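Long-range contacts in glycoside hydrolase, GH17 family (Formosa sp. Hel1_33_131, PDB 6FCG), which probably hydrolyses internal beta-1,3-glucosidic bonds of laminarin, as an endo-laminarinase of glycoside hydrolase family 17: residues A170-A175 against P221-E226; W122-N127 against A176-Q181. All coordinates share one frame; numbering follows the deposited sequence.

Overall arrangement
Seen from the N terminus, the chain first runs through 116-121, third strand of the parallel barrel sheet, into 122-127. It then passes helix 143-156 and the fourth strand, 161-168, and enters a long loop that supplies both 170-175 and 176-181. Interaction 2 closes the first loop, pairing 176-181 back with 122-127. Interaction 1 closes the second, pairing 170-175 forward with 221-226, which lies beyond the fifth strand, 206-212. The two closures cross, because their segments alternate along the chain. They also touch: Ala170 O and Val180 N are 2.7 Å apart, a probable hydrogen bond. Together they tie the regions following three neighbouring barrel strands.

Interaction 1 (A170-A175 against P221-E226); sequences AMVKWA and PQYHVE
One hydrogen bond joins the two segments. The backbone N of Lys173 donates to Tyr223 OH at 2.9 Å. The bond is nearly straight, with an N-H...O angle of 175°, so the phenol serves here as acceptor. Lys173 is the second residue of a type I beta turn from Val172 to Ala175, closed by Ala175 N on Val172 O. The phenol thus takes a turn N-H other than the one that closes it.

The Tyr223 side chain spans the gap between the loops. Its CG is anti to its own carbonyl carbon, and only the ring end reaches the turn. This is a bridge between the loops after the fourth and fifth strands of a TIM barrel. Helix 214-218 supports the ring through Ala214 and Ser215, and Met171 N is hydrogen-bonded to Asp211 OD2 of the fifth strand.

The remaining contacts are packing. Lys173 CG is anti to the carbonyl carbon, which places it by the phenol end, 3.5 Å from Tyr223 CZ. The bend at chi2 (-65°) then carries Lys173 CE back along the ring, 4.0 Å from Tyr223 CE1. Lys173 CE also meets Gln222 NE2 at 3.8 Å, tip to tip. Met171 O lies in the ring plane, at the edge, 3.6 Å from Tyr223 CE1. Val172 CG2 approaches Tyr223 OH at 3.6 Å. The side chain of Gln222 lies about 5 Å from a bound calcium ion and packs on Pro221 of a neighbouring subunit.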
loop_
_atom_site.group_PDB
_atom_site.type_symbol
_atom_site.label_atom_id
_atom_site.label_comp_id
_atom_site.label_asym_id
_atom_site.label_seq_id
_atom_site.Cartn_x
_atom_site.Cartn_y
_atom_site.Cartn_z
ATOM N N ALA A 170 10.823 35.000 5.458
ATOM C CA ALA A 170 10.653 35.587 4.162
ATOM C C ALA A 170 11.795 35.291 3.193
ATOM O O ALA A 170 11.643 35.569 2.024
ATOM C CB ALA A 170 10.426 37.094 4.308
ATOM N N MET A 171 12.918 34.778 3.685
ATOM C CA MET A 171 14.086 34.445 2.854
ATOM C C MET A 171 14.259 32.953 2.611
ATOM O O MET A 171 15.009 32.554 1.724
ATOM C CB MET A 171 15.383 34.958 3.499
ATOM C CG MET A 171 15.473 36.471 3.575
ATOM S SD MET A 171 16.988 37.096 4.352
ATOM C CE MET A 171 16.700 36.557 6.029
ATOM N N VAL A 172 13.553 32.127 3.358
ATOM C CA VAL A 172 13.737 30.684 3.208
ATOM C C VAL A 172 13.177 30.205 1.847
ATOM O O VAL A 172 12.040 30.524 1.487
ATOM C CB VAL A 172 13.121 29.907 4.405
ATOM C CG1 VAL A 172 11.599 29.711 4.274
ATOM C CG2 VAL A 172 13.799 28.568 4.587
ATOM N N LYS A 173 13.982 29.447 1.110
ATOM C CA LYS A 173 13.684 29.136 -0.305
ATOM C C LYS A 173 12.481 28.194 -0.510
ATOM O O LYS A 173 11.939 28.143 -1.594
ATOM C CB LYS A 173 14.887 28.532 -0.992
ATOM C CG LYS A 173 16.178 29.344 -0.892
ATOM C CD LYS A 173 16.121 30.678 -1.586
ATOM C CE LYS A 173 17.503 31.311 -1.638
ATOM N NZ LYS A 173 17.359 32.752 -1.996
ATOM N N TRP A 174 12.088 27.470 0.535
ATOM C CA TRP A 174 10.891 26.650 0.515
ATOM C C TRP A 174 9.574 27.368 0.837
ATOM O O TRP A 174 8.521 26.779 0.707
ATOM C CB TRP A 174 11.048 25.382 1.399
ATOM C CG TRP A 174 11.564 25.539 2.838
ATOM C CD1 TRP A 174 12.792 25.155 3.306
ATOM C CD2 TRP A 174 10.833 26.051 3.993
ATOM N NE1 TRP A 174 12.883 25.416 4.668
ATOM C CE2 TRP A 174 11.697 25.945 5.111
ATOM C CE3 TRP A 174 9.533 26.593 4.180
ATOM C CZ2 TRP A 174 11.321 26.361 6.355
ATOM C CZ3 TRP A 174 9.159 27.002 5.422
ATOM C CH2 TRP A 174 10.044 26.899 6.496
ATOM N N ALA A 175 9.614 28.631 1.231
ATOM C CA ALA A 175 8.391 29.391 1.432
ATOM C C ALA A 175 7.884 29.897 0.067
ATOM O O ALA A 175 7.876 31.113 -0.225
ATOM C CB ALA A 175 8.625 30.546 2.401
ATOM N N PRO A 221 24.849 26.100 1.806
ATOM C CA PRO A 221 25.665 27.305 1.517
ATOM C C PRO A 221 25.201 28.166 0.321
ATOM O O PRO A 221 25.728 29.252 0.101
ATOM C CB PRO A 221 27.081 26.744 1.302
ATOM C CG PRO A 221 26.859 25.320 0.948
ATOM C CD PRO A 221 25.650 24.868 1.717
ATOM N N GLN A 222 24.242 27.674 -0.441
ATOM C CA GLN A 222 23.524 28.484 -1.421
ATOM C C GLN A 222 23.099 29.841 -0.874
ATOM O O GLN A 222 23.037 30.830 -1.616
ATOM C CB GLN A 222 22.289 27.700 -1.856
ATOM C CG GLN A 222 21.443 28.355 -2.910
ATOM C CD GLN A 222 20.126 27.623 -3.140
ATOM O OE1 GLN A 222 20.074 26.388 -3.084
ATOM N NE2 GLN A 222 19.089 28.366 -3.505
ATOM N N TYR A 223 22.732 29.864 0.406
ATOM C CA TYR A 223 22.315 31.104 1.086
ATOM C C TYR A 223 23.493 32.071 1.344
ATOM O O TYR A 223 23.266 33.275 1.480
ATOM C CB TYR A 223 21.617 30.790 2.419
ATOM C CG TYR A 223 20.245 30.153 2.337
ATOM C CD1 TYR A 223 19.109 30.927 2.252
ATOM C CD2 TYR A 223 20.083 28.755 2.359
ATOM C CE1 TYR A 223 17.846 30.337 2.180
ATOM C CE2 TYR A 223 18.835 28.169 2.314
ATOM C CZ TYR A 223 17.718 28.959 2.228
ATOM O OH TYR A 223 16.482 28.388 2.175
ATOM N N HIS A 224 24.739 31.576 1.352
ATOM C CA HIS A 224 25.912 32.419 1.668
ATOM C C HIS A 224 26.287 33.432 0.585
ATOM O O HIS A 224 27.318 33.290 -0.057
ATOM C CB HIS A 224 27.143 31.565 1.970
ATOM C CG HIS A 224 26.957 30.620 3.103
ATOM N ND1 HIS A 224 27.807 29.558 3.326
ATOM C CD2 HIS A 224 25.983 30.535 4.040
ATOM C CE1 HIS A 224 27.384 28.881 4.382
ATOM N NE2 HIS A 224 26.277 29.453 4.833
ATOM N N VAL A 225 25.484 34.478 0.436
ATOM C CA VAL A 225 25.682 35.506 -0.585
ATOM C C VAL A 225 26.049 36.826 0.105
ATOM O O VAL A 225 25.842 37.006 1.320
ATOM C CB VAL A 225 24.456 35.631 -1.548
ATOM C CG1 VAL A 225 24.129 34.280 -2.183
ATOM C CG2 VAL A 225 23.205 36.161 -0.863
ATOM N N GLU A 226 26.620 37.737 -0.662
ATOM C CA GLU A 226 27.006 39.044 -0.145
ATOM C C GLU A 226 25.857 39.765 0.595
ATOM O O GLU A 226 26.081 40.264 1.710
ATOM C CB GLU A 226 27.551 39.876 -1.323
ATOM C CG GLU A 226 27.808 41.399 -1.142
ATOM C CD GLU A 226 29.266 41.828 -1.021
ATOM O OE1 GLU A 226 30.191 40.988 -1.068
ATOM O OE2 GLU A 226 29.482 43.054 -0.858
#

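Interaction 2 (W122-N127 against A176-Q181); sequences WIDCKN and ASYFVQ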
loop_
_atom_site.group_PDB
_atom_site.type_symbol
_atom_site.label_atom_id
_atom_site.label_comp_id
_atom_site.label_asym_id
_atom_site.label_seq_id
_atom_site.Cartn_x
_atom_site.Cartn_y
_atom_site.Cartn_z
ATOM N N TRP A 122 5.238 42.064 7.881
ATOM C CA TRP A 122 5.259 40.992 6.900
ATOM C C TRP A 122 5.806 41.489 5.558
ATOM O O TRP A 122 5.387 42.535 5.058
ATOM C CB TRP A 122 3.881 40.395 6.692
ATOM C CG TRP A 122 3.947 39.141 5.878
ATOM C CD1 TRP A 122 4.002 39.050 4.508
ATOM C CD2 TRP A 122 4.006 37.809 6.367
ATOM N NE1 TRP A 122 4.095 37.734 4.133
ATOM C CE2 TRP A 122 4.089 36.951 5.250
ATOM C CE3 TRP A 122 3.991 37.252 7.633
ATOM C CZ2 TRP A 122 4.153 35.563 5.373
ATOM C CZ3 TRP A 122 4.060 35.867 7.757
ATOM C CH2 TRP A 122 4.130 35.036 6.637
ATOM N N ILE A 123 6.706 40.692 4.977
ATOM C CA ILE A 123 7.341 40.982 3.705
ATOM C C ILE A 123 6.962 39.930 2.668
ATOM O O ILE A 123 7.088 38.721 2.909
ATOM C CB ILE A 123 8.860 40.979 3.901
ATOM C CG1 ILE A 123 9.265 42.107 4.850
ATOM C CG2 ILE A 123 9.591 41.107 2.582
ATOM C CD1 ILE A 123 9.037 43.528 4.344
ATOM N N ASP A 124 6.540 40.408 1.504
ATOM C CA ASP A 124 6.169 39.568 0.365
ATOM C C ASP A 124 7.031 39.854 -0.851
ATOM O O ASP A 124 7.515 40.968 -1.025
ATOM C CB ASP A 124 4.736 39.874 -0.032
ATOM C CG ASP A 124 3.707 39.247 0.894
ATOM O OD1 ASP A 124 3.961 38.163 1.459
ATOM O OD2 ASP A 124 2.594 39.826 1.001
ATOM N N CYS A 125 7.173 38.847 -1.692
ATOM C CA CYS A 125 7.672 38.984 -3.042
ATOM C C CYS A 125 6.559 39.447 -3.953
ATOM O O CYS A 125 5.391 39.441 -3.575
ATOM C CB CYS A 125 8.188 37.636 -3.549
ATOM S SG CYS A 125 6.932 36.401 -4.056
ATOM N N LYS A 126 6.928 39.851 -5.164
ATOM C CA LYS A 126 5.961 40.345 -6.140
ATOM C C LYS A 126 4.875 39.308 -6.478
ATOM O O LYS A 126 5.182 38.158 -6.767
ATOM C CB LYS A 126 6.654 40.770 -7.420
ATOM C CG LYS A 126 5.725 41.464 -8.416
ATOM C CD LYS A 126 6.503 41.839 -9.660
ATOM C CE LYS A 126 5.694 42.748 -10.565
ATOM N NZ LYS A 126 6.122 42.501 -11.979
ATOM N N ASN A 127 3.616 39.763 -6.434
ATOM C CA ASN A 127 2.424 38.949 -6.719
ATOM C C ASN A 127 2.085 37.858 -5.728
ATOM O O ASN A 127 1.128 37.126 -5.918
ATOM C CB ASN A 127 2.423 38.366 -8.157
ATOM C CG ASN A 127 2.395 39.425 -9.256
ATOM O OD1 ASN A 127 2.829 39.163 -10.379
ATOM N ND2 ASN A 127 1.818 40.579 -8.978
ATOM N N ALA A 176 7.375 28.941 -0.709
ATOM C CA ALA A 176 7.061 29.126 -2.125
ATOM C C ALA A 176 6.065 30.216 -2.411
ATOM O O ALA A 176 6.079 30.819 -3.466
ATOM C CB ALA A 176 6.564 27.820 -2.728
ATOM N N SER A 177 5.179 30.462 -1.476
ATOM C CA SER A 177 4.135 31.457 -1.688
ATOM C C SER A 177 4.597 32.891 -1.703
ATOM O O SER A 177 3.866 33.722 -2.242
ATOM C CB SER A 177 3.025 31.320 -0.638
ATOM O OG SER A 177 2.128 30.321 -1.052
ATOM N N TYR A 178 5.734 33.208 -1.092
ATOM C CA TYR A 178 6.075 34.631 -0.886
ATOM C C TYR A 178 7.535 35.029 -0.706
ATOM O O TYR A 178 7.809 36.220 -0.533
ATOM C CB TYR A 178 5.302 35.160 0.338
ATOM C CG TYR A 178 5.744 34.551 1.675
ATOM C CD1 TYR A 178 5.304 33.277 2.088
ATOM C CD2 TYR A 178 6.588 35.254 2.527
ATOM C CE1 TYR A 178 5.716 32.740 3.307
ATOM C CE2 TYR A 178 6.991 34.716 3.741
ATOM C CZ TYR A 178 6.560 33.473 4.130
ATOM O OH TYR A 178 6.980 32.990 5.334
ATOM N N PHE A 179 8.470 34.088 -0.769
ATOM C CA PHE A 179 9.817 34.403 -0.328
ATOM C C PHE A 179 10.492 35.456 -1.190
ATOM O O PHE A 179 10.188 35.610 -2.365
ATOM C CB PHE A 179 10.683 33.151 -0.159
ATOM C CG PHE A 179 11.278 32.606 -1.436
ATOM C CD1 PHE A 179 12.519 33.057 -1.884
ATOM C CD2 PHE A 179 10.677 31.546 -2.110
ATOM C CE1 PHE A 179 13.093 32.530 -3.040
ATOM C CE2 PHE A 179 11.258 31.006 -3.250
ATOM C CZ PHE A 179 12.460 31.503 -3.723
ATOM N N VAL A 180 11.424 36.156 -0.578
ATOM C CA VAL A 180 12.188 37.204 -1.222
ATOM C C VAL A 180 13.697 36.924 -1.053
ATOM O O VAL A 180 14.128 36.053 -0.260
ATOM C CB VAL A 180 11.794 38.609 -0.651
ATOM C CG1 VAL A 180 10.358 38.885 -0.989
ATOM C CG2 VAL A 180 12.069 38.730 0.862
ATOM N N GLN A 181 14.488 37.693 -1.793
ATOM C CA GLN A 181 15.930 37.640 -1.664
ATOM C C GLN A 181 16.371 38.462 -0.441
ATOM O O GLN A 181 15.663 39.368 -0.012
ATOM C CB GLN A 181 16.596 38.168 -2.941
ATOM C CG GLN A 181 16.202 37.406 -4.184
ATOM C CD GLN A 181 16.599 35.965 -4.074
ATOM O OE1 GLN A 181 15.734 35.170 -3.919
ATOM N NE2 GLN A 181 17.920 35.623 -4.055
#
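Trp122 has CG anti to its backbone N (chi1 -170°), which brings the six-membered part of the indole up against Tyr178. Trp122 CZ2 sits over one face of the Tyr178 ring, offset toward the rim, 3.4 Å from Tyr178 CE2. The two ring planes are inclined at 41°, an oblique pair. The indole is also held by its own segment: Trp122 NE1 donates to Asp124 OD1 at 2.7 Å, with the oxygen in the indole plane.

Ile123 makes two contacts. Its carbonyl O lies at the edge of the Tyr178 ring, 3.5 Å from Tyr178 CD2, and its CG2 meets Val180 CG2 at 3.8 Å.

Asp124 OD1 also accepts a bond from Trp129 NE1, so two indole N-H groups grip one carboxylate oxygen. The same atom lies 3.5 Å from Tyr178 CB.

Cys125 supplies the backbone link. Its N donates to Tyr178 O at 2.9 Å, in a bent bond (140°) that arrives from above the carbonyl plane. Its CB packs on Val180 CG1 at 3.6 Å.

Tyr178 OH is hydrogen-bonded to Asn168 O, at the end of the fourth strand. An alanine at Tyr178 would remove the ring under Trp122 and this hydroxyl bond, and would probably loosen the indole and the loop around it. The arrangement is a buried join, part packing and part backbone hydrogen bond, between the connections that follow the third and fourth strands of a TIM barrel, on the side where such glycoside hydrolases generally carry their active site.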